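Local coordinates for capsular polysaccharide export system protein KpsC (Thermosulfurimonas dismutans, PDB 6MGB) that probably transfers Kdo in beta(2,4) linkage while building the glycolipid anchor of bacterial capsules, and binds cytidine-5'-monophosphate, at residues D74-R78 against A296-P301. Residues are numbered along the deposited sequence.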
ATOM      1  N   ASP A  74       0.018   5.733   5.690  1.00 25.93           N
ATOM      2  CA  ASP A  74      -1.329   5.880   5.156  1.00 26.81           C
ATOM      3  C   ASP A  74      -1.947   4.509   4.935  1.00 24.81           C
ATOM      4  O   ASP A  74      -1.259   3.548   4.579  1.00 27.03           O
ATOM      5  CB  ASP A  74      -1.305   6.661   3.839  1.00 24.37           C
ATOM      6  CG  ASP A  74      -0.995   8.127   4.038  1.00 33.71           C
ATOM      7  OD1 ASP A  74      -1.289   8.657   5.130  1.00 32.33           O
ATOM      8  OD2 ASP A  74      -0.459   8.754   3.101  1.00 35.98           O
ATOM      9  N   GLY A  75      -3.251   4.414   5.162  1.00 27.41           N
ATOM     10  CA  GLY A  75      -3.959   3.183   4.886  1.00 24.78           C
ATOM     11  C   GLY A  75      -3.981   2.870   3.403  1.00 22.78           C
ATOM     12  O   GLY A  75      -3.646   3.692   2.549  1.00 23.57           O
ATOM     13  N   PHE A  76      -4.383   1.633   3.095  1.00 23.03           N
ATOM     14  CA  PHE A  76      -4.469   1.214   1.701  1.00 23.94           C
ATOM     15  C   PHE A  76      -5.574   1.956   0.959  1.00 27.30           C
ATOM     16  O   PHE A  76      -5.433   2.238  -0.237  1.00 26.26           O
ATOM     17  CB  PHE A  76      -4.680  -0.298   1.625  1.00 25.82           C
ATOM     18  CG  PHE A  76      -3.485  -1.101   2.065  1.00 26.36           C
ATOM     19  CD1 PHE A  76      -2.222  -0.817   1.572  1.00 28.56           C
ATOM     20  CD2 PHE A  76      -3.626  -2.137   2.976  1.00 26.25           C
ATOM     21  CE1 PHE A  76      -1.123  -1.552   1.973  1.00 27.95           C
ATOM     22  CE2 PHE A  76      -2.528  -2.875   3.382  1.00 27.45           C
ATOM     23  CZ  PHE A  76      -1.276  -2.581   2.881  1.00 25.10           C
ATOM     24  N   LEU A  77      -6.674   2.271   1.641  1.00 23.94           N
ATOM     25  CA  LEU A  77      -7.678   3.206   1.144  1.00 28.67           C
ATOM     26  C   LEU A  77      -7.472   4.517   1.890  1.00 26.65           C
ATOM     27  O   LEU A  77      -7.740   4.598   3.092  1.00 26.11           O
ATOM     28  CB  LEU A  77      -9.093   2.673   1.358  1.00 27.69           C
ATOM     29  CG  LEU A  77      -9.454   1.336   0.710  1.00 28.39           C
ATOM     30  CD1 LEU A  77     -10.914   1.005   0.979  1.00 36.38           C
ATOM     31  CD2 LEU A  77      -9.175   1.359  -0.785  1.00 29.86           C
ATOM     32  N   ARG A  78      -6.990   5.543   1.187  1.00 28.44           N
ATOM     33  CA  ARG A  78      -6.515   6.748   1.858  1.00 31.50           C
ATOM     34  C   ARG A  78      -7.514   7.901   1.800  1.00 37.99           C
ATOM     35  O   ARG A  78      -7.884   8.445   2.842  1.00 33.01           O
ATOM     36  CB  ARG A  78      -5.170   7.196   1.273  1.00 29.99           C
ATOM     37  CG  ARG A  78      -4.504   8.267   2.126  1.00 28.88           C
ATOM     38  CD  ARG A  78      -3.454   9.051   1.377  1.00 29.29           C
ATOM     39  NE  ARG A  78      -2.867  10.082   2.229  1.00 32.46           N
ATOM     40  CZ  ARG A  78      -3.462  11.232   2.537  1.00 36.91           C
ATOM     41  NH1 ARG A  78      -4.670  11.514   2.064  1.00 34.36           N
ATOM     42  NH2 ARG A  78      -2.845  12.107   3.319  1.00 39.42           N
ATOM     43  N   ALA A 296      -5.420  -7.790   4.780  1.00 21.73           N
ATOM     44  CA  ALA A 296      -4.700  -6.578   4.400  1.00 23.46           C
ATOM     45  C   ALA A 296      -5.594  -5.345   4.454  1.00 23.82           C
ATOM     46  O   ALA A 296      -5.149  -4.270   4.876  1.00 23.57           O
ATOM     47  CB  ALA A 296      -4.103  -6.740   3.004  1.00 23.94           C
ATOM     48  N   TYR A 297      -6.850  -5.467   4.023  1.00 26.42           N
ATOM     49  CA  TYR A 297      -7.725  -4.305   3.905  1.00 23.20           C
ATOM     50  C   TYR A 297      -8.747  -4.184   5.030  1.00 24.69           C
ATOM     51  O   TYR A 297      -9.122  -3.063   5.385  1.00 26.75           O
ATOM     52  CB  TYR A 297      -8.457  -4.329   2.554  1.00 24.81           C
ATOM     53  CG  TYR A 297      -7.696  -3.661   1.415  1.00 25.68           C
ATOM     54  CD1 TYR A 297      -6.370  -3.986   1.151  1.00 27.31           C
ATOM     55  CD2 TYR A 297      -8.312  -2.719   0.596  1.00 26.33           C
ATOM     56  CE1 TYR A 297      -5.677  -3.385   0.114  1.00 26.10           C
ATOM     57  CE2 TYR A 297      -7.626  -2.114  -0.444  1.00 25.87           C
ATOM     58  CZ  TYR A 297      -6.309  -2.451  -0.680  1.00 26.95           C
ATOM     59  OH  TYR A 297      -5.613  -1.857  -1.709  1.00 30.23           O
ATOM     60  N   LEU A 298      -9.211  -5.294   5.608  1.00 26.23           N
ATOM     61  CA  LEU A 298     -10.201  -5.210   6.678  1.00 23.92           C
ATOM     62  C   LEU A 298      -9.563  -5.173   8.067  1.00 29.19           C
ATOM     63  O   LEU A 298      -9.904  -4.310   8.883  1.00 31.22           O
ATOM     64  CB  LEU A 298     -11.187  -6.379   6.583  1.00 26.02           C
ATOM     65  CG  LEU A 298     -12.443  -6.122   5.748  1.00 29.17           C
ATOM     66  CD1 LEU A 298     -12.114  -6.063   4.264  1.00 30.11           C
ATOM     67  CD2 LEU A 298     -13.498  -7.182   6.025  1.00 30.58           C
ATOM     68  N   LEU A 299      -8.641  -6.092   8.352  1.00 23.51           N
ATOM     69  CA  LEU A 299      -8.091  -6.229   9.698  1.00 26.19           C
ATOM     70  C   LEU A 299      -6.902  -5.312   9.961  1.00 25.08           C
ATOM     71  O   LEU A 299      -6.790  -4.739  11.050  1.00 22.48           O
ATOM     72  CB  LEU A 299      -7.659  -7.676   9.942  1.00 24.32           C
ATOM     73  CG  LEU A 299      -8.718  -8.766   9.758  1.00 37.93           C
ATOM     74  CD1 LEU A 299      -8.164 -10.109  10.210  1.00 34.11           C
ATOM     75  CD2 LEU A 299     -10.000  -8.433  10.509  1.00 43.99           C
ATOM     76  N   TYR A 300      -6.002  -5.170   8.982  1.00 23.50           N
ATOM     77  CA  TYR A 300      -4.716  -4.528   9.247  1.00 21.32           C
ATOM     78  C   TYR A 300      -4.856  -3.024   9.451  1.00 37.92           C
ATOM     79  O   TYR A 300      -4.344  -2.511  10.460  1.00 24.13           O
ATOM     80  CB  TYR A 300      -3.742  -4.887   8.118  1.00 25.86           C
ATOM     81  CG  TYR A 300      -2.329  -4.360   8.219  1.00 19.79           C
ATOM     82  CD1 TYR A 300      -1.525  -4.626   9.323  1.00 22.70           C
ATOM     83  CD2 TYR A 300      -1.775  -3.639   7.166  1.00 26.40           C
ATOM     84  CE1 TYR A 300      -0.223  -4.154   9.385  1.00 22.69           C
ATOM     85  CE2 TYR A 300      -0.483  -3.167   7.219  1.00 24.13           C
ATOM     86  CZ  TYR A 300       0.291  -3.427   8.328  1.00 22.53           C
ATOM     87  OH  TYR A 300       1.586  -2.957   8.371  1.00 22.31           O
ATOM     88  N   PRO A 301      -5.527  -2.271   8.582  1.00 24.95           N
ATOM     89  CA  PRO A 301      -5.615  -0.821   8.782  1.00 24.56           C
ATOM     90  C   PRO A 301      -6.630  -0.454   9.853  1.00 26.26           C
ATOM     91  O   PRO A 301      -7.532  -1.222  10.191  1.00 28.79           O
ATOM     92  CB  PRO A 301      -6.061  -0.297   7.409  1.00 24.66           C
ATOM     93  CG  PRO A 301      -6.024  -1.488   6.475  1.00 24.64           C
ATOM     94  CD  PRO A 301      -6.222  -2.673   7.352  1.00 26.31           C
TER
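F76, in the m rotamer, sends its ring from the loop after strand 69-74 into the end of helix 289-299. F76 CD2, at the ring edge, lies 3.2 Å from A296 O, an oxygen buried here without a hydrogen-bond partner. Y297, also m, swings its ring back so that its face receives F76 CB, a CH-pi contact 3.8 Å from CB to the ring centroid; the two rings are nearly parallel (12°) but slid apart, centroids 5.2 Å. L77 CD2 reaches Y297 CE2 at 3.8 Å. In this GT-B-type fold the contact packs the loop on a helix leading into strand 302-305 of the same mixed sheet as strand 69-74, beside the nucleotide site: the Y297 side chain lies about 6 Å from bound CMP, and CMP-binding Q248 donates through NE2 to F76 O. Y300, in t, brings ring-edge CD2 to 3.9 Å from F76 CE2, its hydroxyl hydrogen-bonded to D94 OD2. Extended R78 (t at chi1 to chi3) brings NE to D74 OD2, a 2.9 Å salt bridge.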